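Local coordinates for protein hypothetical sensory transduction histidine kinase (Methanosarcina mazei, PDB 3LI9) that is probably a membrane-bound sensor histidine kinase that phosphorylates a protein histidine from ATP, this chain being its extracellular sensor domain, at residues A[198-201]-A[202-205]. Numbering follows the deposited sequence.
Sequences GIFL and SHPT
His203 turns the edge of its imidazole toward the face of the Phe200 ring. The pair is an offset edge-to-face stack, with centroids 5.7 Å apart and planes at 77°. Its closest atoms are His203 CD2 and Phe200 CE1, at 3.8 Å. The two side chains lie side by side and point the same way. With chi1 at -168°, His203 carries its imidazole on the carbonyl side, alongside the Phe200 side chain. Ser202 lies between the two in sequence, and Ser202 O sits at the edge of the Phe200 ring, 3.5 Å from Phe200 CD1. The packing is tight here: Trp209 meets both rings, and Phe192 and Phe218 also touch Phe200. The stretch belongs to the loop after strand 190-194 in the Cache domain, a PDC fold, in the half that carries the chain ends, probably the membrane-proximal one. Ser202 OG is hydrogen-bonded to Met193 N of that strand, and His203 N to Asp177 OD1 in helix 174-180. The far end is looser, with Pro204 partly exposed and Thr205 exposed. Thr205 N still donates a hydrogen bond to His203 ND1 at 3.2 Å, tilted 27° out of the imidazole plane, and Gln206 N is hydrogen-bonded to the same nitrogen. Replacing His203 with an alanine would probably open a gap beside Phe200 and Trp209 and leave the backbone N-H groups of Thr205 and Gln206 without their acceptor.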
loop_
_atom_site.group_PDB
_atom_site.type_symbol
_atom_site.label_atom_id
_atom_site.label_comp_id
_atom_site.label_asym_id
_atom_site.label_seq_id
_atom_site.Cartn_x
_atom_site.Cartn_y
_atom_site.Cartn_z
ATOM N N GLY A 198 -0.046 -11.817 2.256
ATOM C CA GLY A 198 -1.129 -12.472 2.934
ATOM C C GLY A 198 -1.507 -11.817 4.256
ATOM O O GLY A 198 -2.357 -12.379 4.957
ATOM N N ILE A 199 -0.965 -10.630 4.547
ATOM C CA ILE A 199 -1.342 -9.962 5.823
ATOM C C ILE A 199 -2.738 -9.343 5.740
ATOM O O ILE A 199 -3.077 -8.651 4.745
ATOM C CB ILE A 199 -0.385 -8.804 6.090
ATOM C CG1 ILE A 199 1.065 -9.317 6.208
ATOM C CG2 ILE A 199 -0.783 -8.076 7.379
ATOM C CD1 ILE A 199 1.277 -10.211 7.490
ATOM N N PHE A 200 -3.559 -9.560 6.771
ATOM C CA PHE A 200 -4.887 -8.976 6.747
ATOM C C PHE A 200 -4.853 -7.491 6.683
ATOM O O PHE A 200 -4.205 -6.842 7.509
ATOM C CB PHE A 200 -5.741 -9.410 8.012
ATOM C CG PHE A 200 -6.151 -10.872 7.969
ATOM C CD1 PHE A 200 -7.374 -11.228 7.431
ATOM C CD2 PHE A 200 -5.313 -11.834 8.518
ATOM C CE1 PHE A 200 -7.820 -12.593 7.333
ATOM C CE2 PHE A 200 -5.717 -13.228 8.434
ATOM C CZ PHE A 200 -6.939 -13.584 7.838
ATOM N N LEU A 201 -5.636 -6.939 5.749
ATOM C CA LEU A 201 -5.806 -5.476 5.741
ATOM C C LEU A 201 -7.179 -5.114 6.399
ATOM O O LEU A 201 -7.497 -3.920 6.582
ATOM C CB LEU A 201 -5.889 -4.942 4.309
ATOM C CG LEU A 201 -4.558 -5.341 3.581
ATOM C CD1 LEU A 201 -4.523 -4.760 2.217
ATOM C CD2 LEU A 201 -3.297 -5.018 4.383
ATOM N N SER A 202 -8.027 -6.145 6.614
ATOM C CA SER A 202 -9.375 -5.927 7.191
ATOM C C SER A 202 -9.802 -7.263 7.782
ATOM O O SER A 202 -9.254 -8.315 7.411
ATOM C CB SER A 202 -10.425 -5.553 6.125
ATOM O OG SER A 202 -10.609 -6.566 5.136
ATOM N N HIS A 203 -10.783 -7.232 8.676
ATOM C CA HIS A 203 -11.482 -8.497 9.074
ATOM C C HIS A 203 -12.723 -8.073 9.826
ATOM O O HIS A 203 -12.653 -7.130 10.596
ATOM C CB HIS A 203 -10.602 -9.364 9.958
ATOM C CG HIS A 203 -11.155 -10.760 10.125
ATOM N ND1 HIS A 203 -12.100 -11.074 11.096
ATOM C CD2 HIS A 203 -10.928 -11.901 9.432
ATOM C CE1 HIS A 203 -12.411 -12.357 11.001
ATOM N NE2 HIS A 203 -11.703 -12.887 10.009
ATOM N N PRO A 204 -13.888 -8.716 9.596
ATOM C CA PRO A 204 -15.116 -8.139 10.142
ATOM C C PRO A 204 -15.120 -8.240 11.675
ATOM O O PRO A 204 -15.711 -7.360 12.323
ATOM C CB PRO A 204 -16.206 -9.064 9.577
ATOM C CG PRO A 204 -15.621 -9.682 8.328
ATOM C CD PRO A 204 -14.149 -9.846 8.673
ATOM N N THR A 205 -14.481 -9.253 12.250
ATOM C CA THR A 205 -14.474 -9.396 13.739
ATOM C C THR A 205 -13.138 -9.391 14.444
ATOM O O THR A 205 -13.023 -8.957 15.622
ATOM C CB THR A 205 -15.261 -10.686 14.185
ATOM O OG1 THR A 205 -14.775 -11.807 13.470
ATOM C CG2 THR A 205 -16.723 -10.536 13.822
#